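Local coordinates for protein pyridoxine 4-oxidase (Mesorhizobium loti, PDB 4HA6) that catalyses the FAD-dependent oxidation of the 4-hydroxymethyl group of pyridoxine to give pyridoxal, as a member of the GMC oxidoreductase family, at residues Y60-Q65 with H73-G78; A66-R71 with P386-T391. All coordinates share one frame; numbering follows the deposited sequence.

Contact 1: residues Y60-Q65 with H73-G78; sequences YRTEAQ and HHWARG. With FAD (flavin-adenine dinucleotide), chain B.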
# COMPACT_ATOMS: atom_id res chain seq x y z
N TYR A 60 9.48 -10.87 1.88
CA TYR A 60 10.75 -10.40 1.33
C TYR A 60 11.62 -9.83 2.44
O TYR A 60 11.10 -9.39 3.47
CB TYR A 60 10.52 -9.28 0.30
CG TYR A 60 9.63 -9.66 -0.85
CD1 TYR A 60 10.16 -10.28 -1.98
CD2 TYR A 60 8.26 -9.39 -0.82
CE1 TYR A 60 9.35 -10.63 -3.05
CE2 TYR A 60 7.45 -9.73 -1.89
CZ TYR A 60 8.00 -10.35 -3.00
OH TYR A 60 7.21 -10.71 -4.07
N ARG A 61 12.93 -9.81 2.22
CA ARG A 61 13.85 -9.25 3.19
C ARG A 61 14.66 -8.14 2.51
O ARG A 61 15.29 -8.38 1.48
CB ARG A 61 14.76 -10.36 3.72
CG ARG A 61 15.66 -9.94 4.86
CD ARG A 61 16.74 -10.96 5.09
NE ARG A 61 17.87 -10.41 5.85
CZ ARG A 61 18.87 -9.72 5.32
NH1 ARG A 61 18.90 -9.47 4.01
NH2 ARG A 61 19.85 -9.27 6.10
N THR A 62 14.62 -6.92 3.05
CA THR A 62 15.38 -5.83 2.41
C THR A 62 16.86 -5.95 2.75
O THR A 62 17.23 -6.64 3.71
CB THR A 62 14.94 -4.46 2.90
OG1 THR A 62 15.63 -4.15 4.11
CG2 THR A 62 13.41 -4.38 3.12
N GLU A 63 17.72 -5.29 1.97
CA GLU A 63 19.10 -5.08 2.39
C GLU A 63 19.16 -4.39 3.76
O GLU A 63 18.20 -3.73 4.17
CB GLU A 63 19.84 -4.21 1.38
CG GLU A 63 19.94 -4.83 -0.02
CD GLU A 63 20.63 -6.18 -0.02
OE1 GLU A 63 19.94 -7.22 -0.12
OE2 GLU A 63 21.88 -6.19 0.10
N ALA A 64 20.28 -4.54 4.46
CA ALA A 64 20.55 -3.74 5.67
C ALA A 64 20.41 -2.25 5.36
O ALA A 64 20.91 -1.80 4.33
CB ALA A 64 21.96 -4.04 6.19
N GLN A 65 19.76 -1.48 6.24
CA GLN A 65 19.60 -0.03 5.99
C GLN A 65 20.43 0.85 6.91
O GLN A 65 20.15 0.94 8.11
CB GLN A 65 18.13 0.39 6.14
CG GLN A 65 17.20 -0.26 5.14
CD GLN A 65 17.49 0.17 3.73
OE1 GLN A 65 17.25 1.31 3.36
NE2 GLN A 65 18.01 -0.74 2.93
N HIS A 73 14.88 -5.29 6.91
CA HIS A 73 13.46 -5.27 7.23
C HIS A 73 12.72 -6.39 6.52
O HIS A 73 13.10 -6.81 5.42
CB HIS A 73 12.87 -3.93 6.80
CG HIS A 73 13.46 -2.76 7.52
ND1 HIS A 73 12.77 -2.06 8.49
CD2 HIS A 73 14.67 -2.15 7.41
CE1 HIS A 73 13.53 -1.08 8.96
NE2 HIS A 73 14.69 -1.11 8.31
N HIS A 74 11.64 -6.87 7.14
CA HIS A 74 10.82 -7.90 6.51
C HIS A 74 9.62 -7.25 5.84
O HIS A 74 8.93 -6.45 6.46
CB HIS A 74 10.39 -8.94 7.54
CG HIS A 74 11.41 -10.01 7.76
ND1 HIS A 74 11.25 -11.30 7.28
CD2 HIS A 74 12.60 -9.99 8.39
CE1 HIS A 74 12.30 -12.02 7.61
NE2 HIS A 74 13.14 -11.25 8.28
N TRP A 75 9.39 -7.58 4.57
CA TRP A 75 8.27 -7.01 3.82
C TRP A 75 7.22 -8.07 3.47
O TRP A 75 7.36 -8.80 2.49
CB TRP A 75 8.76 -6.35 2.53
CG TRP A 75 9.33 -4.94 2.72
CD1 TRP A 75 9.69 -4.35 3.91
CD2 TRP A 75 9.56 -3.96 1.70
NE1 TRP A 75 10.15 -3.07 3.68
CE2 TRP A 75 10.08 -2.80 2.33
CE3 TRP A 75 9.39 -3.95 0.31
CZ2 TRP A 75 10.43 -1.65 1.62
CZ3 TRP A 75 9.74 -2.80 -0.40
CH2 TRP A 75 10.25 -1.67 0.25
N ALA A 76 6.16 -8.13 4.27
CA ALA A 76 5.05 -9.06 4.03
C ALA A 76 4.32 -8.70 2.74
O ALA A 76 4.06 -7.53 2.49
CB ALA A 76 4.07 -9.05 5.21
N ARG A 77 4.00 -9.69 1.92
CA ARG A 77 3.22 -9.45 0.71
C ARG A 77 2.25 -10.60 0.43
O ARG A 77 2.60 -11.77 0.60
CB ARG A 77 4.15 -9.25 -0.50
CG ARG A 77 4.84 -7.88 -0.56
CD ARG A 77 3.86 -6.76 -0.93
NE ARG A 77 3.57 -5.87 0.20
CZ ARG A 77 2.73 -4.84 0.14
NH1 ARG A 77 2.10 -4.56 -1.00
NH2 ARG A 77 2.53 -4.06 1.20
N GLY A 78 1.03 -10.28 0.02
CA GLY A 78 0.05 -11.30 -0.31
C GLY A 78 0.43 -12.18 -1.50
O GLY A 78 0.80 -11.66 -2.56
PA FAD B . -0.88 -6.85 -4.54
O1A FAD B . -2.27 -6.63 -3.94
O2A FAD B . 0.25 -7.19 -3.62
O5B FAD B . -1.04 -8.02 -5.65
C5B FAD B . 0.06 -8.69 -6.28
C4B FAD B . -0.49 -10.05 -6.68
O4B FAD B . 0.20 -10.59 -7.81
C3B FAD B . -0.31 -11.05 -5.55
O3B FAD B . -1.56 -11.76 -5.43
C2B FAD B . 0.81 -11.98 -6.01
O2B FAD B . 0.65 -13.31 -5.49
C1B FAD B . 0.67 -11.92 -7.53
N9A FAD B . 1.94 -12.12 -8.29
C8A FAD B . 3.14 -11.57 -8.02
N7A FAD B . 4.06 -11.95 -8.95
C5A FAD B . 3.45 -12.76 -9.84
C6A FAD B . 3.84 -13.50 -11.07
N6A FAD B . 5.13 -13.45 -11.55
N1A FAD B . 2.88 -14.23 -11.71
C2A FAD B . 1.61 -14.28 -11.25
N3A FAD B . 1.19 -13.62 -10.15
C4A FAD B . 2.05 -12.86 -9.41
N1 FAD B . -3.10 -0.43 2.41
C2 FAD B . -4.08 0.37 2.87
O2 FAD B . -4.51 1.27 2.12
N3 FAD B . -4.60 0.24 4.10
C4 FAD B . -4.19 -0.70 4.96
O4 FAD B . -4.67 -0.80 6.12
C4X FAD B . -3.11 -1.62 4.53
N5 FAD B . -2.62 -2.59 5.34
C5X FAD B . -1.64 -3.42 4.91
C6 FAD B . -1.15 -4.42 5.75
C7 FAD B . -0.15 -5.29 5.31
C7M FAD B . 0.36 -6.37 6.23
C8 FAD B . 0.40 -5.15 3.94
C8M FAD B . 1.48 -6.08 3.47
C9 FAD B . -0.09 -4.15 3.09
C9A FAD B . -1.08 -3.28 3.54
N10 FAD B . -1.57 -2.27 2.70
C10 FAD B . -2.58 -1.42 3.17
C1' FAD B . -1.03 -2.11 1.34
C2' FAD B . -1.97 -2.61 0.26
O2' FAD B . -2.50 -3.90 0.62
C3' FAD B . -1.15 -2.71 -1.03
O3' FAD B . -0.49 -1.45 -1.25
C4' FAD B . -2.02 -3.06 -2.22
O4' FAD B . -2.70 -4.30 -1.93
C5' FAD B . -1.19 -3.18 -3.51
O5' FAD B . -1.96 -3.92 -4.46
P FAD B . -1.30 -4.33 -5.86
O1P FAD B . -2.37 -4.75 -6.85
O2P FAD B . -0.28 -3.28 -6.26
O3P FAD B . -0.42 -5.61 -5.44
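Thr62 holds OG1 between its backbone N and carbonyl carbon (chi1 84°), which swings CG2 to the position anti to the carbonyl carbon and onto one face of the Trp75 indole, a CH-pi contact with CG2 3.7 Å from the centroid of the five-membered ring. OG1 is gripped twice: it accepts from His73 N at 3.1 Å and donates to Glu63 O. The backbones pair antiparallel. Trp75 N reaches Tyr60 O at 2.7 Å in an almost straight bond (175°), while Tyr60 N returns to Trp75 O, and Thr62 N to His73 O at 2.8 Å. With CG anti to its carbonyl carbon (chi1 -58°), Tyr60 presents its ring edge to Arg77, Tyr60 CE2 lying 3.5 Å from Arg77 CG. Arg77 then bends away, NE bonded to Ala76 O at 2.9 Å and NH2 3.2 Å from flavin atom C8M of FAD. An alanine here, lacking CG and the guanidinium, loses both and would probably leave the Tyr60 edge and the flavin methyl less firmly packed. Tyr60 and Trp75 share one face of the two-stranded 60-61/74-75 sheet, packing on Ile384 of strand 383-385 and Leu254 of helix 252-262.

Contact 2: residues A66-R71 with P386-T391; sequences AGTAGR and PAYLQT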
# COMPACT_ATOMS: atom_id res chain seq x y z
N ALA A 66 21.42 1.54 6.33
CA ALA A 66 22.31 2.44 7.06
C ALA A 66 21.53 3.52 7.82
O ALA A 66 21.94 3.96 8.91
CB ALA A 66 23.31 3.08 6.10
N GLY A 67 20.41 3.95 7.24
CA GLY A 67 19.58 4.97 7.86
C GLY A 67 18.69 4.44 8.97
O GLY A 67 18.07 5.23 9.70
N THR A 68 18.58 3.11 9.10
CA THR A 68 17.82 2.55 10.23
C THR A 68 18.71 1.63 11.06
O THR A 68 18.37 0.46 11.28
CB THR A 68 16.54 1.79 9.79
OG1 THR A 68 16.90 0.52 9.23
CG2 THR A 68 15.74 2.59 8.77
N ALA A 69 19.84 2.18 11.50
CA ALA A 69 20.79 1.49 12.38
C ALA A 69 21.27 0.17 11.80
O ALA A 69 21.52 -0.79 12.54
CB ALA A 69 20.17 1.27 13.77
N GLY A 70 21.42 0.11 10.48
CA GLY A 70 21.86 -1.11 9.82
C GLY A 70 20.86 -2.26 9.84
O GLY A 70 21.21 -3.38 9.44
N ARG A 71 19.62 -1.99 10.27
CA ARG A 71 18.59 -3.04 10.31
C ARG A 71 18.09 -3.41 8.91
O ARG A 71 17.91 -2.54 8.04
CB ARG A 71 17.41 -2.61 11.20
CG ARG A 71 17.82 -2.29 12.64
CD ARG A 71 16.77 -1.46 13.39
NE ARG A 71 15.44 -2.06 13.29
CZ ARG A 71 14.35 -1.39 12.92
NH1 ARG A 71 14.42 -0.09 12.65
NH2 ARG A 71 13.18 -2.02 12.84
N PRO A 386 15.18 0.01 0.18
CA PRO A 386 14.22 1.11 0.29
C PRO A 386 14.90 2.46 0.58
O PRO A 386 14.20 3.47 0.49
CB PRO A 386 13.33 0.69 1.47
CG PRO A 386 14.15 -0.32 2.24
CD PRO A 386 14.97 -1.02 1.21
N ALA A 387 16.19 2.47 0.93
CA ALA A 387 16.92 3.71 1.27
C ALA A 387 16.23 4.49 2.38
O ALA A 387 16.09 5.71 2.31
CB ALA A 387 17.11 4.60 0.04
N TYR A 388 15.80 3.77 3.42
CA TYR A 388 15.04 4.40 4.50
C TYR A 388 15.86 5.50 5.17
O TYR A 388 17.06 5.34 5.42
CB TYR A 388 14.62 3.37 5.54
CG TYR A 388 13.48 2.43 5.19
CD1 TYR A 388 13.53 1.10 5.60
CD2 TYR A 388 12.34 2.87 4.51
CE1 TYR A 388 12.49 0.23 5.33
CE2 TYR A 388 11.28 1.99 4.23
CZ TYR A 388 11.38 0.67 4.65
OH TYR A 388 10.38 -0.25 4.41
N LEU A 389 15.20 6.62 5.47
CA LEU A 389 15.82 7.74 6.19
C LEU A 389 17.14 8.24 5.61
O LEU A 389 18.07 8.55 6.36
CB LEU A 389 16.03 7.36 7.66
CG LEU A 389 14.88 7.62 8.65
CD1 LEU A 389 13.53 7.80 7.95
CD2 LEU A 389 14.80 6.52 9.71
N GLN A 390 17.24 8.34 4.29
CA GLN A 390 18.53 8.72 3.70
C GLN A 390 18.66 10.24 3.47
O GLN A 390 19.75 10.76 3.26
CB GLN A 390 18.80 7.92 2.42
CG GLN A 390 20.27 7.48 2.25
CD GLN A 390 20.74 6.52 3.35
OE1 GLN A 390 20.54 5.31 3.26
NE2 GLN A 390 21.37 7.06 4.39
N THR A 391 17.54 10.95 3.51
CA THR A 391 17.57 12.37 3.28
C THR A 391 17.50 13.13 4.60
O THR A 391 16.99 12.62 5.60
CB THR A 391 16.40 12.81 2.37
OG1 THR A 391 15.14 12.51 3.01
CG2 THR A 391 16.49 12.09 1.02
O HOH W 1 18.85 3.54 4.56
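Thr68 and Tyr388 cross obliquely, and the methyl of the threonine does the touching. Its CG2 sits 3.5 Å from Tyr388 CB, at the root of the ring, and meets the ring itself at a slant. Tyr388 has CG anti to its own carbonyl carbon (chi1 -75°), and Pro386 CB, from the tyrosine's own loop, lies over the centre of one ring face. The tyrosine hydroxyl bonds to Asp291, and Thr68 OG1 is hydrogen-bonded to His73 NE2.

Leu389 comes alongside the same threonine methyl, CD2 standing 4.1 Å from Thr68 CG2. Its chi2 of 18° nearly eclipses CD1 with CA, and CD2 lies against the backbone of the first loop, 3.5 Å from Gly67 O.

The main chains also come close. Gly67 CA is 3.5 Å from Tyr388 O, a CA-H...O contact, and a CB built on Gly67 would fall 2.2 Å from that same oxygen, so any side chain here would collide. A water bridges the two loops beside this contact: it accepts from Gly67 N at 3.1 Å and is placed to donate to Tyr388 O (2.7 Å) and Gln390 OE1 (2.8 Å).

Both partners are loops shaped by tight turns. Thr68 to Arg71 forms a type I' turn, closed by Arg71 N to Thr68 O, with Ala69 and Gly70 at positive phi. Ala387 to Gln390 forms a type II turn with Leu389 at its third position, and Thr391 follows as the N-cap of helix 392-409, its OG1 capping Asp394 N. This is loop-to-loop packing through Gly67 and Thr68, with a bridging water, setting the loop that joins strands 60-61 and 74-75 against the strand-to-helix connection between 383-385 and 392-409.

The centres of the two contacts lie about 13 Å apart on the same side of the molecule, and their segments alternate along the chain: 60-65, 66-71, 73-78, then 386-391 after more than 300 residues. Contact 1 is the two-stranded hairpin, and contact 2 packs its connecting loop against the distant 386-391. Gln65 ties them together: its N probably bonds to Arg71 O, and its OE1 probably to Tyr388 N. Trp75 NE1 adds a weak bond to Tyr388 OH. The hairpin belongs to the first GMC oxidoreductase region and 386-391 to the second, so contact 2 joins them; the hairpin runs from the FAD pocket at Ala76, Arg77 and Gly78 to a loop away from the cofactor.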